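Local coordinates for protein carboxylesterase YbfK (Bacillus subtilis, PDB 4CCY) that hydrolyses carboxylic esters to an alcohol and a carboxylate as a carboxylesterase of the alpha/beta hydrolase superfamily, at residues S56-H61 with L118-A123; D106-M111 with I135-L140; H124-S129 with R148-S153; P235-F240 with Q285-F290. All coordinates share one frame; numbering follows the deposited sequence.

Overall arrangement
Contacts 1 and 3 lie in one central sheet and share its strand 123-128: contact 1, partly buried, packs strand 56-60 against the loop leading into that strand, while contact 3 pairs it with strand 146-152. Contact 4 continues across the sheet, setting strand 236-241, the next neighbour, against helix 280-290. Contact 2 joins helices 104-118 and 130-141, on the sheet face that Leu60 and Leu125 line; helix 280-290 lies on the opposite face. Contacts 2, 3 and 4 are buried. The chemistry follows position: backbone hydrogen bonds in contact 3, apolar branches around a serine in contact 1, and carbon over an aromatic face in contacts 2 and 4.

Contact 1 of 4, residues S56-H61 with L118-A123; sequences SLILLH and LGLETA
Ser56 and Ile58, two residues apart on strand 56-60, pack against Leu120 and Ala123 of the incoming loop and strand start, and no hydrogen bond crosses between the segments. Both methyls of Leu120 face the Ser56 side chain from one side: CD2 lies 3.3 Å from Ser56 OG, while CD1 sits 3.8 Å from Ser56 CB. With OG anti to its own carbonyl carbon (chi1 -57°), the serine turns its hydroxyl oxygen to these methyls. Ala123 CB touches both strand residues, 3.9 Å from Ser56 CB and 3.9 Å from Ile58 CG1. The side chains of Ile58 and Leu120 slide past each other in opposite directions, CD1 to CD1 4.0 Å, and Ile58 meets Leu118 tip to tip, their CD1 atoms 4.1 Å apart. An alanine in place of Leu120 would probably open a gap beside Ser56 OG and leave the end of Ile58 with less to pack on. Outward from this shell, Leu118 and Leu120 also touch Tyr84 of strand 82-86. The loop is fixed by Arg145, which bonds to the carbonyl oxygens of Leu120 and Glu121, and by the Thr122 hydroxyl, which bonds to Glu147. Gly119, with positive phi, ends helix 104-118 in a Schellman motif. The arrangement is that of a helix-to-strand connection in the alpha/beta hydrolase fold, where the loop delivers strand 123-128 alongside its parallel neighbour, strand 56-60.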
loop_
_atom_site.group_PDB
_atom_site.type_symbol
_atom_site.label_atom_id
_atom_site.label_comp_id
_atom_site.label_asym_id
_atom_site.label_seq_id
_atom_site.Cartn_x
_atom_site.Cartn_y
_atom_site.Cartn_z
ATOM N N SER A 56 -11.630 -13.364 -1.859
ATOM C CA SER A 56 -11.246 -12.115 -1.207
ATOM C C SER A 56 -9.917 -11.512 -1.702
ATOM O O SER A 56 -8.954 -12.233 -1.948
ATOM C CB SER A 56 -11.235 -12.296 0.316
ATOM O OG SER A 56 -12.505 -12.751 0.764
ATOM N N LEU A 57 -9.881 -10.188 -1.850
ATOM C CA LEU A 57 -8.632 -9.482 -2.185
ATOM C C LEU A 57 -8.479 -8.228 -1.339
ATOM O O LEU A 57 -9.261 -7.286 -1.470
ATOM C CB LEU A 57 -8.550 -9.157 -3.691
ATOM C CG LEU A 57 -7.421 -8.231 -4.195
ATOM C CD1 LEU A 57 -6.015 -8.771 -3.930
ATOM C CD2 LEU A 57 -7.601 -7.888 -5.667
ATOM N N ILE A 58 -7.471 -8.233 -0.468
ATOM C CA ILE A 58 -7.154 -7.109 0.408
ATOM C C ILE A 58 -6.238 -6.159 -0.343
ATOM O O ILE A 58 -5.237 -6.601 -0.925
ATOM C CB ILE A 58 -6.392 -7.578 1.686
ATOM C CG1 ILE A 58 -7.180 -8.645 2.470
ATOM C CG2 ILE A 58 -5.990 -6.390 2.568
ATOM C CD1 ILE A 58 -8.482 -8.179 3.086
ATOM N N LEU A 59 -6.564 -4.865 -0.325
ATOM C CA LEU A 59 -5.719 -3.861 -0.977
ATOM C C LEU A 59 -5.065 -2.936 0.034
ATOM O O LEU A 59 -5.754 -2.377 0.894
ATOM C CB LEU A 59 -6.519 -3.037 -2.002
ATOM C CG LEU A 59 -7.125 -3.833 -3.176
ATOM C CD1 LEU A 59 -7.933 -2.943 -4.117
ATOM C CD2 LEU A 59 -6.042 -4.589 -3.945
ATOM N N LEU A 60 -3.746 -2.756 -0.077
ATOM C CA LEU A 60 -3.024 -1.867 0.839
ATOM C C LEU A 60 -2.291 -0.747 0.087
ATOM O O LEU A 60 -1.381 -1.006 -0.713
ATOM C CB LEU A 60 -2.094 -2.663 1.766
ATOM C CG LEU A 60 -2.814 -3.605 2.734
ATOM C CD1 LEU A 60 -1.870 -4.675 3.281
ATOM C CD2 LEU A 60 -3.511 -2.848 3.872
ATOM N N HIS A 61 -2.725 0.491 0.343
ATOM C CA HIS A 61 -2.226 1.698 -0.342
ATOM C C HIS A 61 -0.819 2.082 0.070
ATOM O O HIS A 61 -0.282 1.596 1.067
ATOM C CB HIS A 61 -3.174 2.863 -0.050
ATOM C CG HIS A 61 -3.263 3.184 1.415
ATOM N ND1 HIS A 61 -2.345 3.941 2.041
ATOM C CD2 HIS A 61 -4.151 2.755 2.398
ATOM C CE1 HIS A 61 -2.638 4.019 3.352
ATOM N NE2 HIS A 61 -3.744 3.299 3.573
ATOM N N LEU A 118 -13.466 -9.201 9.303
ATOM C CA LEU A 118 -14.068 -9.356 7.974
ATOM C C LEU A 118 -14.614 -10.776 7.744
ATOM O O LEU A 118 -15.323 -11.019 6.766
ATOM C CB LEU A 118 -13.064 -8.978 6.873
ATOM C CG LEU A 118 -12.757 -7.490 6.621
ATOM C CD1 LEU A 118 -11.735 -7.326 5.503
ATOM C CD2 LEU A 118 -14.018 -6.699 6.298
ATOM N N GLY A 119 -14.284 -11.698 8.652
ATOM C CA GLY A 119 -14.724 -13.088 8.575
ATOM C C GLY A 119 -13.917 -13.890 7.565
ATOM O O GLY A 119 -14.419 -14.858 6.993
ATOM N N LEU A 120 -12.665 -13.494 7.336
ATOM C CA LEU A 120 -11.862 -14.131 6.306
ATOM C C LEU A 120 -10.845 -15.081 6.897
ATOM O O LEU A 120 -10.089 -14.713 7.808
ATOM C CB LEU A 120 -11.137 -13.096 5.445
ATOM C CG LEU A 120 -11.944 -11.954 4.817
ATOM C CD1 LEU A 120 -11.031 -11.109 3.956
ATOM C CD2 LEU A 120 -13.146 -12.455 4.017
ATOM N N GLU A 121 -10.825 -16.301 6.369
ATOM C CA GLU A 121 -9.795 -17.258 6.720
ATOM C C GLU A 121 -8.525 -16.955 5.910
ATOM O O GLU A 121 -7.433 -16.829 6.477
ATOM C CB GLU A 121 -10.303 -18.694 6.518
ATOM C CG GLU A 121 -9.326 -19.806 6.903
ATOM C CD GLU A 121 -8.609 -19.576 8.234
ATOM O OE1 GLU A 121 -9.287 -19.370 9.272
ATOM O OE2 GLU A 121 -7.352 -19.609 8.242
ATOM N N THR A 122 -8.670 -16.826 4.591
ATOM C CA THR A 122 -7.543 -16.439 3.725
ATOM C C THR A 122 -7.946 -15.359 2.717
ATOM O O THR A 122 -9.141 -15.058 2.554
ATOM C CB THR A 122 -6.960 -17.641 2.938
ATOM O OG1 THR A 122 -7.905 -18.049 1.937
ATOM C CG2 THR A 122 -6.621 -18.826 3.852
ATOM N N ALA A 123 -6.948 -14.776 2.050
ATOM C CA ALA A 123 -7.190 -13.781 1.012
ATOM C C ALA A 123 -5.975 -13.590 0.120
ATOM O O ALA A 123 -4.834 -13.853 0.520
ATOM C CB ALA A 123 -7.564 -12.432 1.632
#

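Contact 2 of 4, residues D106-M111 with I135-L140; sequences DFAEWM and IVNFLL
Met111 lays its CG, not its sulfur, squarely over the Phe138 ring: the carbon stands 3.7 Å from the ring centroid and 12° off the normal, a CH-pi contact over the centre of the face. The sulfur follows as a more distant, oblique Met-aromatic contact, SD being 5.3 Å from that centroid. Met111 CG is anti to its backbone N (chi1 -171°), and the chain then bends at chi2 and chi3, taking its CE methyl away from Phe138 and over a face of Trp110. Phe138 and Met111 cross at about a right angle. At the ring's rim, Ala108 O lies near the plane, 3.9 Å from Phe138 CE1. Asn137 fills the other end of the interface, with ND2 3.8 Å from Phe107 CB and 4.0 Å from Ala108 CB; its amide is held by Arg104 O and Arg141 NE. The helix segments cross at -80°, their axes 9.2 Å apart. Beyond them, Phe107 meets the rings of Phe220 and His134, and Phe138 that of Phe115. Met111 rests on Leu60 of strand 56-60 and Phe138 on Leu125 of strand 123-128, which seats both helices on the same sheet.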
loop_
_atom_site.group_PDB
_atom_site.type_symbol
_atom_site.label_atom_id
_atom_site.label_comp_id
_atom_site.label_asym_id
_atom_site.label_seq_id
_atom_site.Cartn_x
_atom_site.Cartn_y
_atom_site.Cartn_z
ATOM N N ASP A 106 3.377 -6.227 15.543
ATOM C CA ASP A 106 2.145 -5.426 15.580
ATOM C C ASP A 106 1.442 -5.349 14.218
ATOM O O ASP A 106 0.227 -5.565 14.137
ATOM C CB ASP A 106 2.431 -3.995 16.050
ATOM C CG ASP A 106 2.833 -3.911 17.517
ATOM O OD1 ASP A 106 2.621 -4.866 18.286
ATOM O OD2 ASP A 106 3.364 -2.853 17.889
ATOM N N PHE A 107 2.201 -5.041 13.158
ATOM C CA PHE A 107 1.619 -4.887 11.823
ATOM C C PHE A 107 0.839 -6.135 11.432
ATOM O O PHE A 107 -0.280 -6.033 10.937
ATOM C CB PHE A 107 2.678 -4.594 10.727
ATOM C CG PHE A 107 3.565 -3.407 11.012
ATOM C CD1 PHE A 107 3.141 -2.358 11.846
ATOM C CD2 PHE A 107 4.826 -3.326 10.430
ATOM C CE1 PHE A 107 3.978 -1.276 12.110
ATOM C CE2 PHE A 107 5.653 -2.250 10.679
ATOM C CZ PHE A 107 5.233 -1.223 11.515
ATOM N N ALA A 108 1.452 -7.304 11.630
ATOM C CA ALA A 108 0.812 -8.574 11.280
ATOM C C ALA A 108 -0.380 -8.883 12.189
ATOM O O ALA A 108 -1.378 -9.430 11.729
ATOM C CB ALA A 108 1.822 -9.714 11.276
ATOM N N GLU A 109 -0.291 -8.509 13.462
ATOM C CA GLU A 109 -1.440 -8.666 14.368
ATOM C C GLU A 109 -2.616 -7.775 13.962
ATOM O O GLU A 109 -3.767 -8.223 13.976
ATOM C CB GLU A 109 -1.051 -8.466 15.846
ATOM C CG GLU A 109 -0.196 -9.598 16.424
ATOM C CD GLU A 109 -0.894 -10.956 16.368
ATOM O OE1 GLU A 109 -2.038 -11.065 16.852
ATOM O OE2 GLU A 109 -0.307 -11.933 15.841
ATOM N N TRP A 110 -2.321 -6.530 13.586
ATOM C CA TRP A 110 -3.325 -5.613 13.040
ATOM C C TRP A 110 -4.064 -6.248 11.875
ATOM O O TRP A 110 -5.285 -6.246 11.849
ATOM C CB TRP A 110 -2.677 -4.292 12.595
ATOM C CG TRP A 110 -3.600 -3.412 11.772
ATOM C CD1 TRP A 110 -4.831 -2.887 12.150
ATOM C CD2 TRP A 110 -3.397 -2.946 10.396
ATOM N NE1 TRP A 110 -5.380 -2.134 11.140
ATOM C CE2 TRP A 110 -4.579 -2.143 10.054
ATOM C CE3 TRP A 110 -2.392 -3.101 9.450
ATOM C CZ2 TRP A 110 -4.719 -1.522 8.810
ATOM C CZ3 TRP A 110 -2.557 -2.489 8.193
ATOM C CH2 TRP A 110 -3.692 -1.718 7.886
ATOM N N MET A 111 -3.319 -6.812 10.920
ATOM C CA MET A 111 -3.925 -7.420 9.732
ATOM C C MET A 111 -4.733 -8.676 10.040
ATOM O O MET A 111 -5.760 -8.905 9.398
ATOM C CB MET A 111 -2.883 -7.689 8.636
ATOM C CG MET A 111 -3.448 -8.116 7.270
ATOM S SD MET A 111 -4.741 -7.072 6.503
ATOM C CE MET A 111 -4.085 -5.414 6.742
ATOM N N ILE A 135 2.560 -6.266 3.188
ATOM C CA ILE A 135 2.231 -7.564 2.609
ATOM C C ILE A 135 3.381 -8.555 2.725
ATOM O O ILE A 135 3.146 -9.708 3.084
ATOM C CB ILE A 135 1.682 -7.437 1.173
ATOM C CG1 ILE A 135 0.272 -6.849 1.234
ATOM C CG2 ILE A 135 1.624 -8.786 0.466
ATOM C CD1 ILE A 135 -0.161 -6.140 -0.012
ATOM N N VAL A 136 4.608 -8.116 2.464
ATOM C CA VAL A 136 5.769 -8.992 2.621
ATOM C C VAL A 136 5.874 -9.440 4.077
ATOM O O VAL A 136 6.057 -10.629 4.352
ATOM C CB VAL A 136 7.079 -8.327 2.173
ATOM C CG1 VAL A 136 8.255 -9.283 2.348
ATOM C CG2 VAL A 136 6.969 -7.867 0.723
ATOM N N ASN A 137 5.730 -8.497 5.004
ATOM C CA ASN A 137 5.733 -8.810 6.435
ATOM C C ASN A 137 4.617 -9.789 6.831
ATOM O O ASN A 137 4.853 -10.746 7.581
ATOM C CB ASN A 137 5.628 -7.527 7.271
ATOM C CG ASN A 137 5.764 -7.794 8.757
ATOM O OD1 ASN A 137 6.839 -8.185 9.225
ATOM N ND2 ASN A 137 4.675 -7.584 9.512
ATOM N N PHE A 138 3.409 -9.544 6.316
ATOM C CA PHE A 138 2.258 -10.426 6.568
ATOM C C PHE A 138 2.431 -11.857 6.037
ATOM O O PHE A 138 2.192 -12.819 6.766
ATOM C CB PHE A 138 0.937 -9.796 6.053
ATOM C CG PHE A 138 -0.302 -10.520 6.534
ATOM C CD1 PHE A 138 -0.637 -10.525 7.878
ATOM C CD2 PHE A 138 -1.116 -11.222 5.637
ATOM C CE1 PHE A 138 -1.767 -11.203 8.332
ATOM C CE2 PHE A 138 -2.245 -11.897 6.079
ATOM C CZ PHE A 138 -2.575 -11.884 7.429
ATOM N N LEU A 139 2.847 -12.013 4.780
ATOM C CA LEU A 139 3.004 -13.354 4.208
ATOM C C LEU A 139 4.121 -14.151 4.910
ATOM O O LEU A 139 4.071 -15.382 4.946
ATOM C CB LEU A 139 3.217 -13.303 2.683
ATOM C CG LEU A 139 4.462 -12.590 2.147
ATOM C CD1 LEU A 139 5.666 -13.515 2.128
ATOM C CD2 LEU A 139 4.193 -12.019 0.765
ATOM N N LEU A 140 5.114 -13.450 5.468
ATOM C CA LEU A 140 6.161 -14.090 6.270
ATOM C C LEU A 140 5.642 -14.530 7.631
ATOM O O LEU A 140 5.953 -15.625 8.095
ATOM C CB LEU A 140 7.351 -13.150 6.478
ATOM C CG LEU A 140 8.362 -12.935 5.352
ATOM C CD1 LEU A 140 9.272 -11.763 5.693
ATOM C CD2 LEU A 140 9.190 -14.191 5.111
#

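Contact 3 of 4, residues H124-S129 with R148-S153; sequences HLAGLS and RAVVIS
His124-Leu128 and Arg148-Ile152 run parallel, 4.7 Å apart at their axes, with Leu125 O, Gly127 O, Arg148 O, Val150 O and Ile152 O accepting the interstrand bonds; the last of these, Ser129 N to Ile152 O, is 2.8 Å. At the opposite end the pairing passes to a side chain: Arg148 N donates to His124 ND1 at 3.0 Å, coming in at the edge of the imidazole, 12° out of its plane, though the bond is bent to 143°. His124 CG is anti to its carbonyl carbon (chi1 -64°), and the ring lies alongside Arg148, ND1 3.4 Å from Arg148 CB. A leucine in place of His124 would probably leave the backbone N-H of Arg148 without this acceptor. Arg148 itself sends NH1 to Phe290 O and makes a cation-pi contact with the Phe290 ring. On one face of the sheet, Ala126 CB meets Val150 CB at 3.9 Å, and Leu128 CD1 packs 3.5 Å from Ile152 CG2. On the other face, Leu125 and Ala149 lie against Ile135 of helix 130-141. Ser129 OG bonds to His273 NE2, while Ser153 OG bonds to His273 O. Strand 123-128, helix 130-141 and strand 146-152 form a beta-alpha-beta unit, and Ser129, with its positive phi, sits at the turn into that helix, consistent with the nucleophile elbow (GxSxG) of alpha/beta hydrolases and with a charge relay of Ser129, His273 and Glu244.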
loop_
_atom_site.group_PDB
_atom_site.type_symbol
_atom_site.label_atom_id
_atom_site.label_comp_id
_atom_site.label_asym_id
_atom_site.label_seq_id
_atom_site.Cartn_x
_atom_site.Cartn_y
_atom_site.Cartn_z
ATOM N N HIS A 124 -6.236 -13.095 -1.082
ATOM C CA HIS A 124 -5.191 -12.479 -1.892
ATOM C C HIS A 124 -4.898 -11.116 -1.315
ATOM O O HIS A 124 -5.778 -10.479 -0.716
ATOM C CB HIS A 124 -5.667 -12.343 -3.336
ATOM C CG HIS A 124 -5.934 -13.666 -4.031
ATOM N ND1 HIS A 124 -5.012 -14.656 -4.096
ATOM C CD2 HIS A 124 -7.053 -14.128 -4.721
ATOM C CE1 HIS A 124 -5.516 -15.695 -4.783
ATOM N NE2 HIS A 124 -6.767 -15.369 -5.172
ATOM N N LEU A 125 -3.665 -10.650 -1.469
ATOM C CA LEU A 125 -3.328 -9.288 -1.085
ATOM C C LEU A 125 -2.586 -8.568 -2.217
ATOM O O LEU A 125 -1.780 -9.182 -2.930
ATOM C CB LEU A 125 -2.493 -9.274 0.208
ATOM C CG LEU A 125 -3.188 -9.786 1.488
ATOM C CD1 LEU A 125 -2.898 -11.257 1.711
ATOM C CD2 LEU A 125 -2.799 -9.000 2.728
ATOM N N ALA A 126 -2.878 -7.280 -2.403
ATOM C CA ALA A 126 -2.112 -6.465 -3.358
ATOM C C ALA A 126 -1.831 -5.136 -2.717
ATOM O O ALA A 126 -2.717 -4.557 -2.090
ATOM C CB ALA A 126 -2.864 -6.280 -4.678
ATOM N N GLY A 127 -0.602 -4.658 -2.854
ATOM C CA GLY A 127 -0.216 -3.433 -2.180
ATOM C C GLY A 127 0.902 -2.651 -2.829
ATOM O O GLY A 127 1.753 -3.210 -3.522
ATOM N N LEU A 128 0.904 -1.349 -2.564
ATOM C CA LEU A 128 1.911 -0.456 -3.099
ATOM C C LEU A 128 2.733 0.186 -1.991
ATOM O O LEU A 128 2.178 0.647 -0.998
ATOM C CB LEU A 128 1.248 0.639 -3.938
ATOM C CG LEU A 128 2.242 1.636 -4.541
ATOM C CD1 LEU A 128 2.574 1.232 -5.970
ATOM C CD2 LEU A 128 1.687 3.049 -4.511
ATOM N N SER A 129 4.055 0.228 -2.174
ATOM C CA SER A 129 4.945 0.968 -1.284
ATOM C C SER A 129 4.816 0.454 0.159
ATOM O O SER A 129 5.075 -0.729 0.402
ATOM C CB SER A 129 4.687 2.476 -1.428
ATOM O OG SER A 129 5.803 3.239 -1.028
ATOM N N ARG A 148 -2.478 -15.542 -2.693
ATOM C CA ARG A 148 -1.403 -15.002 -3.543
ATOM C C ARG A 148 -1.115 -13.550 -3.201
ATOM O O ARG A 148 -2.011 -12.820 -2.789
ATOM C CB ARG A 148 -1.749 -15.156 -5.035
ATOM C CG ARG A 148 -1.890 -16.606 -5.483
ATOM C CD ARG A 148 -1.977 -16.765 -6.999
ATOM N NE ARG A 148 -1.327 -18.020 -7.354
ATOM C CZ ARG A 148 -0.463 -18.200 -8.339
ATOM N NH1 ARG A 148 -0.148 -17.215 -9.169
ATOM N NH2 ARG A 148 0.060 -19.408 -8.516
ATOM N N ALA A 149 0.132 -13.125 -3.368
ATOM C CA ALA A 149 0.542 -11.807 -2.894
ATOM C C ALA A 149 1.180 -10.978 -4.009
ATOM O O ALA A 149 2.052 -11.470 -4.724
ATOM C CB ALA A 149 1.499 -11.942 -1.717
ATOM N N VAL A 150 0.734 -9.729 -4.133
ATOM C CA VAL A 150 1.247 -8.780 -5.126
ATOM C C VAL A 150 1.891 -7.584 -4.427
ATOM O O VAL A 150 1.232 -6.852 -3.673
ATOM C CB VAL A 150 0.138 -8.252 -6.072
ATOM C CG1 VAL A 150 0.725 -7.291 -7.102
ATOM C CG2 VAL A 150 -0.597 -9.392 -6.766
ATOM N N VAL A 151 3.172 -7.376 -4.700
ATOM C CA VAL A 151 3.942 -6.323 -4.068
ATOM C C VAL A 151 4.436 -5.331 -5.127
ATOM O O VAL A 151 5.265 -5.672 -5.974
ATOM C CB VAL A 151 5.120 -6.935 -3.284
ATOM C CG1 VAL A 151 6.011 -5.857 -2.679
ATOM C CG2 VAL A 151 4.597 -7.886 -2.207
ATOM N N ILE A 152 3.918 -4.108 -5.078
ATOM C CA ILE A 152 4.252 -3.072 -6.078
ATOM C C ILE A 152 5.041 -1.919 -5.444
ATOM O O ILE A 152 4.590 -1.323 -4.469
ATOM C CB ILE A 152 2.987 -2.509 -6.800
ATOM C CG1 ILE A 152 2.063 -3.635 -7.299
ATOM C CG2 ILE A 152 3.376 -1.585 -7.958
ATOM C CD1 ILE A 152 0.689 -3.157 -7.745
ATOM N N SER A 153 6.218 -1.632 -6.002
ATOM C CA SER A 153 7.085 -0.532 -5.564
ATOM C C SER A 153 7.232 -0.474 -4.044
ATOM O O SER A 153 6.940 0.563 -3.426
ATOM C CB SER A 153 6.560 0.803 -6.101
ATOM O OG SER A 153 6.422 0.736 -7.513
#

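Contact 4 of 4, residues P235-F240 with Q285-F290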
loop_
_atom_site.group_PDB
_atom_site.type_symbol
_atom_site.label_atom_id
_atom_site.label_comp_id
_atom_site.label_asym_id
_atom_site.label_seq_id
_atom_site.Cartn_x
_atom_site.Cartn_y
_atom_site.Cartn_z
ATOM N N PRO A 235 3.018 -17.688 -3.335
ATOM C CA PRO A 235 3.300 -17.027 -4.611
ATOM C C PRO A 235 3.304 -15.506 -4.492
ATOM O O PRO A 235 2.321 -14.902 -4.024
ATOM C CB PRO A 235 2.145 -17.477 -5.513
ATOM C CG PRO A 235 1.608 -18.718 -4.868
ATOM C CD PRO A 235 1.791 -18.503 -3.395
ATOM N N VAL A 236 4.406 -14.902 -4.931
ATOM C CA VAL A 236 4.581 -13.471 -4.889
ATOM C C VAL A 236 4.767 -12.947 -6.318
ATOM O O VAL A 236 5.527 -13.527 -7.105
ATOM C CB VAL A 236 5.787 -13.071 -3.991
ATOM C CG1 VAL A 236 6.111 -11.580 -4.097
ATOM C CG2 VAL A 236 5.537 -13.459 -2.536
ATOM N N LEU A 237 4.048 -11.871 -6.638
ATOM C CA LEU A 237 4.336 -11.041 -7.804
ATOM C C LEU A 237 4.941 -9.717 -7.329
ATOM O O LEU A 237 4.316 -8.991 -6.543
ATOM C CB LEU A 237 3.065 -10.772 -8.617
ATOM C CG LEU A 237 3.172 -9.667 -9.675
ATOM C CD1 LEU A 237 4.119 -10.038 -10.825
ATOM C CD2 LEU A 237 1.800 -9.301 -10.205
ATOM N N LEU A 238 6.151 -9.422 -7.800
ATOM C CA LEU A 238 6.890 -8.218 -7.423
ATOM C C LEU A 238 7.116 -7.298 -8.627
ATOM O O LEU A 238 7.719 -7.709 -9.633
ATOM C CB LEU A 238 8.249 -8.592 -6.812
ATOM C CG LEU A 238 9.118 -7.429 -6.301
ATOM C CD1 LEU A 238 8.390 -6.582 -5.262
ATOM C CD2 LEU A 238 10.441 -7.929 -5.747
ATOM N N MET A 239 6.649 -6.056 -8.514
ATOM C CA MET A 239 6.723 -5.113 -9.621
ATOM C C MET A 239 7.416 -3.817 -9.215
ATOM O O MET A 239 7.076 -3.210 -8.211
ATOM C CB MET A 239 5.319 -4.813 -10.183
ATOM C CG MET A 239 4.564 -6.061 -10.645
ATOM S SD MET A 239 2.942 -5.688 -11.337
ATOM C CE MET A 239 3.388 -5.029 -12.931
ATOM N N PHE A 240 8.393 -3.408 -10.008
ATOM C CA PHE A 240 9.019 -2.099 -9.848
ATOM C C PHE A 240 8.836 -1.302 -11.127
ATOM O O PHE A 240 8.640 -1.878 -12.209
ATOM C CB PHE A 240 10.520 -2.239 -9.616
ATOM C CG PHE A 240 10.897 -3.057 -8.420
ATOM C CD1 PHE A 240 10.894 -2.497 -7.140
ATOM C CD2 PHE A 240 11.307 -4.378 -8.571
ATOM C CE1 PHE A 240 11.278 -3.263 -6.039
ATOM C CE2 PHE A 240 11.690 -5.138 -7.478
ATOM C CZ PHE A 240 11.667 -4.583 -6.212
ATOM N N GLN A 285 -4.270 -5.811 -15.601
ATOM C CA GLN A 285 -4.297 -7.138 -16.212
ATOM C C GLN A 285 -3.222 -8.078 -15.652
ATOM O O GLN A 285 -3.493 -9.264 -15.429
ATOM C CB GLN A 285 -4.247 -7.057 -17.751
ATOM C CG GLN A 285 -4.266 -8.420 -18.456
ATOM C CD GLN A 285 -5.481 -9.256 -18.097
ATOM O OE1 GLN A 285 -6.601 -8.913 -18.459
ATOM N NE2 GLN A 285 -5.267 -10.350 -17.374
ATOM N N ARG A 286 -2.024 -7.552 -15.404
ATOM C CA ARG A 286 -0.925 -8.360 -14.870
ATOM C C ARG A 286 -1.294 -8.980 -13.525
ATOM O O ARG A 286 -1.008 -10.147 -13.262
ATOM C CB ARG A 286 0.342 -7.529 -14.724
ATOM C CG ARG A 286 1.508 -8.300 -14.139
ATOM C CD ARG A 286 2.085 -9.254 -15.181
ATOM N NE ARG A 286 3.125 -10.144 -14.665
ATOM C CZ ARG A 286 2.908 -11.352 -14.144
ATOM N NH1 ARG A 286 1.674 -11.841 -14.022
ATOM N NH2 ARG A 286 3.949 -12.077 -13.726
ATOM N N VAL A 287 -1.922 -8.180 -12.677
ATOM C CA VAL A 287 -2.397 -8.654 -11.386
ATOM C C VAL A 287 -3.539 -9.664 -11.548
ATOM O O VAL A 287 -3.526 -10.695 -10.893
ATOM C CB VAL A 287 -2.757 -7.467 -10.457
ATOM C CG1 VAL A 287 -3.519 -7.917 -9.219
ATOM C CG2 VAL A 287 -1.480 -6.720 -10.067
ATOM N N LEU A 288 -4.510 -9.382 -12.417
ATOM C CA LEU A 288 -5.596 -10.353 -12.667
ATOM C C LEU A 288 -5.029 -11.706 -13.113
ATOM O O LEU A 288 -5.423 -12.752 -12.594
ATOM C CB LEU A 288 -6.583 -9.839 -13.718
ATOM C CG LEU A 288 -7.730 -8.891 -13.361
ATOM C CD1 LEU A 288 -8.564 -8.654 -14.615
ATOM C CD2 LEU A 288 -8.601 -9.447 -12.233
ATOM N N SER A 289 -4.097 -11.667 -14.068
ATOM C CA SER A 289 -3.411 -12.864 -14.579
ATOM C C SER A 289 -2.694 -13.638 -13.468
ATOM O O SER A 289 -2.809 -14.865 -13.377
ATOM C CB SER A 289 -2.399 -12.462 -15.655
ATOM O OG SER A 289 -3.033 -12.285 -16.917
ATOM N N PHE A 290 -1.953 -12.914 -12.629
ATOM C CA PHE A 290 -1.254 -13.540 -11.528
ATOM C C PHE A 290 -2.241 -14.103 -10.495
ATOM O O PHE A 290 -2.127 -15.255 -10.097
ATOM C CB PHE A 290 -0.274 -12.568 -10.866
ATOM C CG PHE A 290 0.385 -13.120 -9.628
ATOM C CD1 PHE A 290 1.433 -14.032 -9.727
ATOM C CD2 PHE A 290 -0.048 -12.724 -8.362
ATOM C CE1 PHE A 290 2.037 -14.541 -8.586
ATOM C CE2 PHE A 290 0.553 -13.226 -7.221
ATOM C CZ PHE A 290 1.601 -14.131 -7.332
#
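Strand 236-240 and helix 285-290 run nearly antiparallel, at 165° between their directions, with axes 10.1 Å apart; the gap between them is filled by side chains without a hydrogen bond across it. Leu237 and Phe290 are the central pair. Leu237 CB stands over the middle of the phenyl ring, 3.5 Å from its centroid and 5° off the normal, a CH-pi contact, as the two side chains slide past each other in opposite directions. With CG anti to its backbone N (chi1 174°), Phe290 starts its ring toward the strand. The far end of the ring reaches the strand backbone: CZ lies 3.4 Å from Leu237 N and 3.5 Å from Pro235 O, the latter at the ring edge, and Pro235 CB packs on the same CZ at 3.8 Å. Leu237 CD1 sits over one face of the Arg286 guanidinium, offset toward the rim and 3.5 Å from Arg286 NH2; CD2 lies among Phe290 CB, Arg286 CG and Val287 CG2. Met239 crosses the aliphatic part of Arg286, with CE 4.0 Å from Arg286 CG. The guanidinium is held beyond the contact, in a salt bridge from NE to Glu266 and a hydrogen bond from NH2 to Gln264. Strand 236-241 lies between 264-268, which carries both, and 146-152, whose Val150 touches Leu237, Val287 and Phe290, so helix 280-290 spans these three adjacent strands.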